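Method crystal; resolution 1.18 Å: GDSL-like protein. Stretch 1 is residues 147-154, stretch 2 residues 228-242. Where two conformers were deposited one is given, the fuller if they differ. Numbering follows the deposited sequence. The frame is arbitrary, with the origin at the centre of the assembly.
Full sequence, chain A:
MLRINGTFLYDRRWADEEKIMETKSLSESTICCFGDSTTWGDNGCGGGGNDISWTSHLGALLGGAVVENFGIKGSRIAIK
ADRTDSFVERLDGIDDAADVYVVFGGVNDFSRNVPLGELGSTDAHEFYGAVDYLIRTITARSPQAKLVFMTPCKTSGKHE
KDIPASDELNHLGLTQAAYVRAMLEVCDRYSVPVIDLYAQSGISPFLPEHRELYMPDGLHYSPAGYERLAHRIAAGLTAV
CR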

# COMPACT_ATOMS: atom_id res chain seq x y z
N LEU A 147 10.14 5.67 -7.91
CA LEU A 147 9.55 4.87 -6.83
C LEU A 147 8.83 5.80 -5.88
O LEU A 147 9.42 6.78 -5.38
CB LEU A 147 10.67 4.12 -6.10
CG LEU A 147 10.28 3.35 -4.83
CD1 LEU A 147 9.20 2.30 -5.11
CD2 LEU A 147 11.55 2.70 -4.22
N VAL A 148 7.56 5.48 -5.60
CA VAL A 148 6.74 6.27 -4.69
C VAL A 148 6.10 5.29 -3.72
O VAL A 148 5.51 4.28 -4.15
CB VAL A 148 5.64 7.04 -5.47
CG1 VAL A 148 4.75 7.83 -4.53
CG2 VAL A 148 6.22 7.97 -6.54
N PHE A 149 6.18 5.58 -2.43
CA PHE A 149 5.47 4.78 -1.43
C PHE A 149 4.19 5.51 -1.05
O PHE A 149 4.14 6.74 -1.00
CB PHE A 149 6.31 4.55 -0.16
CG PHE A 149 7.10 3.27 -0.18
CD1 PHE A 149 8.10 3.06 -1.14
CD2 PHE A 149 6.82 2.25 0.74
CE1 PHE A 149 8.81 1.86 -1.14
CE2 PHE A 149 7.56 1.07 0.73
CZ PHE A 149 8.55 0.87 -0.21
N MET A 150 3.15 4.73 -0.74
CA MET A 150 1.91 5.27 -0.19
C MET A 150 1.68 4.63 1.16
O MET A 150 1.70 3.40 1.29
CB MET A 150 0.70 5.01 -1.13
CG MET A 150 1.01 5.43 -2.55
SD MET A 150 -0.43 5.79 -3.58
CE MET A 150 -1.23 4.18 -3.57
N THR A 151 1.51 5.45 2.19
CA THR A 151 1.30 4.91 3.53
C THR A 151 -0.04 4.17 3.60
O THR A 151 -0.99 4.52 2.89
CB THR A 151 1.36 6.02 4.56
OG1 THR A 151 0.41 7.02 4.17
CG2 THR A 151 2.76 6.64 4.67
N PRO A 152 -0.13 3.14 4.44
CA PRO A 152 -1.36 2.32 4.48
C PRO A 152 -2.53 3.11 5.03
O PRO A 152 -2.41 3.84 6.02
CB PRO A 152 -0.98 1.17 5.44
CG PRO A 152 0.17 1.73 6.28
CD PRO A 152 0.93 2.60 5.30
N CYS A 153 -3.70 2.94 4.37
CA CYS A 153 -4.88 3.67 4.82
C CYS A 153 -5.32 3.22 6.22
O CYS A 153 -5.06 2.09 6.66
CB CYS A 153 -6.04 3.46 3.84
SG CYS A 153 -5.74 4.37 2.29
N LYS A 154 -6.06 4.10 6.89
CA LYS A 154 -6.67 3.74 8.17
C LYS A 154 -7.77 2.69 7.99
O LYS A 154 -8.35 2.50 6.91
CB LYS A 154 -7.22 4.99 8.85
CG LYS A 154 -6.09 5.90 9.34
CD LYS A 154 -6.58 6.98 10.28
CE LYS A 154 -5.46 7.81 10.95
NZ LYS A 154 -4.80 8.72 9.95
N ARG A 228 -13.04 6.82 -5.83
CA ARG A 228 -12.64 8.02 -5.10
C ARG A 228 -11.18 7.97 -4.72
O ARG A 228 -10.45 8.96 -4.89
CB ARG A 228 -13.56 8.17 -3.88
CG ARG A 228 -13.21 9.37 -3.01
CD ARG A 228 -14.31 9.61 -1.99
NE ARG A 228 -13.93 10.67 -1.06
CZ ARG A 228 -14.76 11.54 -0.52
NH1 ARG A 228 -16.02 11.63 -0.91
NH2 ARG A 228 -14.29 12.39 0.39
N LEU A 229 -10.71 6.82 -4.24
CA LEU A 229 -9.30 6.69 -3.90
C LEU A 229 -8.41 6.94 -5.11
O LEU A 229 -7.35 7.55 -4.99
CB LEU A 229 -9.04 5.31 -3.29
CG LEU A 229 -7.76 5.14 -2.49
CD1 LEU A 229 -7.83 5.96 -1.18
CD2 LEU A 229 -7.55 3.68 -2.17
N ALA A 230 -8.82 6.46 -6.29
CA ALA A 230 -8.03 6.68 -7.49
C ALA A 230 -7.83 8.17 -7.76
O ALA A 230 -6.76 8.59 -8.20
CB ALA A 230 -8.69 6.04 -8.70
N HIS A 231 -8.85 8.99 -7.54
CA HIS A 231 -8.69 10.42 -7.75
C HIS A 231 -7.66 11.00 -6.79
O HIS A 231 -6.82 11.84 -7.20
CB HIS A 231 -10.04 11.11 -7.62
CG HIS A 231 -10.92 10.95 -8.82
ND1 HIS A 231 -11.16 11.97 -9.72
CD2 HIS A 231 -11.58 9.87 -9.30
CE1 HIS A 231 -11.96 11.52 -10.68
NE2 HIS A 231 -12.23 10.25 -10.45
N ARG A 232 -7.71 10.60 -5.52
CA ARG A 232 -6.73 11.11 -4.55
C ARG A 232 -5.32 10.66 -4.91
O ARG A 232 -4.36 11.44 -4.79
CB ARG A 232 -7.11 10.65 -3.14
CG ARG A 232 -6.12 11.08 -2.05
CD ARG A 232 -6.18 12.58 -1.83
NE ARG A 232 -5.14 13.09 -0.93
CZ ARG A 232 -3.93 13.47 -1.30
NH1 ARG A 232 -3.56 13.36 -2.56
NH2 ARG A 232 -3.07 13.99 -0.40
N ILE A 233 -5.18 9.41 -5.35
CA ILE A 233 -3.87 8.88 -5.73
C ILE A 233 -3.35 9.61 -6.97
O ILE A 233 -2.16 9.95 -7.04
CB ILE A 233 -3.96 7.35 -5.93
CG1 ILE A 233 -4.21 6.66 -4.60
CG2 ILE A 233 -2.73 6.83 -6.65
CD1 ILE A 233 -4.67 5.20 -4.73
N ALA A 234 -4.21 9.86 -7.95
CA ALA A 234 -3.77 10.60 -9.13
C ALA A 234 -3.22 11.96 -8.73
O ALA A 234 -2.18 12.40 -9.24
CB ALA A 234 -4.92 10.71 -10.13
N ALA A 235 -3.94 12.68 -7.85
CA ALA A 235 -3.46 13.99 -7.43
C ALA A 235 -2.12 13.85 -6.72
O ALA A 235 -1.21 14.68 -6.94
CB ALA A 235 -4.50 14.65 -6.52
N GLY A 236 -1.99 12.83 -5.88
CA GLY A 236 -0.75 12.63 -5.16
C GLY A 236 0.42 12.33 -6.07
O GLY A 236 1.53 12.83 -5.85
N LEU A 237 0.21 11.48 -7.08
CA LEU A 237 1.29 11.13 -8.00
C LEU A 237 1.72 12.33 -8.83
O LEU A 237 2.92 12.57 -9.04
CB LEU A 237 0.88 9.98 -8.92
CG LEU A 237 0.92 8.57 -8.33
CD1 LEU A 237 0.24 7.57 -9.26
CD2 LEU A 237 2.38 8.17 -8.06
N THR A 238 0.75 13.10 -9.33
CA THR A 238 1.04 14.30 -10.08
C THR A 238 1.82 15.30 -9.24
O THR A 238 2.65 16.06 -9.76
CB THR A 238 -0.28 14.89 -10.63
OG1 THR A 238 -0.88 13.94 -11.56
CG2 THR A 238 -0.09 16.20 -11.36
N ALA A 239 1.58 15.33 -7.93
CA ALA A 239 2.25 16.27 -7.03
C ALA A 239 3.72 15.94 -6.82
O ALA A 239 4.50 16.85 -6.51
CB ALA A 239 1.51 16.36 -5.69
N VAL A 240 4.13 14.68 -6.99
CA VAL A 240 5.50 14.25 -6.71
C VAL A 240 6.24 13.74 -7.94
O VAL A 240 7.44 13.50 -7.85
CB VAL A 240 5.62 13.26 -5.53
CG1 VAL A 240 5.04 13.88 -4.25
CG2 VAL A 240 4.97 11.93 -5.87
N CYS A 241 5.55 13.50 -9.07
CA CYS A 241 6.19 13.05 -10.31
C CYS A 241 5.78 13.95 -11.45
O CYS A 241 4.63 14.39 -11.54
CB CYS A 241 5.74 11.65 -10.75
SG CYS A 241 5.99 10.34 -9.60
N ARG A 242 6.72 14.21 -12.35
CA ARG A 242 6.40 14.97 -13.57
C ARG A 242 7.12 14.40 -14.77
O ARG A 242 8.25 13.93 -14.62
CB ARG A 242 6.80 16.45 -13.40
CG ARG A 242 6.87 17.26 -14.71
CD ARG A 242 5.51 17.38 -15.36
NE ARG A 242 5.57 18.15 -16.61
CZ ARG A 242 6.06 17.70 -17.77
NH1 ARG A 242 6.55 16.46 -17.88
NH2 ARG A 242 6.05 18.49 -18.83
OXT ARG A 242 6.59 14.40 -15.90

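At the centre of the contact Met150 meets Ile233, with Met150 CE 3.8 Å from Ile233 CD1. Met150 CA and Ile233 CA lie 8.8 Å apart, a gap that the ends of the two side chains close; unbranched, flexible methionine reaches across it, and although the CA-to-CB bond of Ile233 points sideways, its m,t rotamer brings CD1 back to the strand. Further along, Val148 touches three neighbours, its CG2 coming nearest to each: it lies 4.1 Å from Leu237 CD2, 4.2 Å from Val240 CG2 and 3.9 Å from Cys241 SG. Here the backbones are nearer, so short, branched valine, which suits a strand, fills the space. Leu237 and Ile233, four residues apart, fall on one face of the helix, as does Leu229, whose CD1 sits 4.4 Å from Cys153 SG in a looser contact beyond the end of the strand. Strand and helix run at 139°, roughly antiparallel, so Val148, Met150 and Cys153 meet progressively earlier helix residues.

No hydrogen bond joins the two stretches; the contact is wholly apolar. Polar groups lie outside it. Exposed Thr238 turns its hydroxyl back on its own helix, OG1 donating to Ala234 O at 3.1 Å, while at the chain terminus Arg242 NH1 forms a salt bridge with its own carboxylate OXT at 2.9 Å.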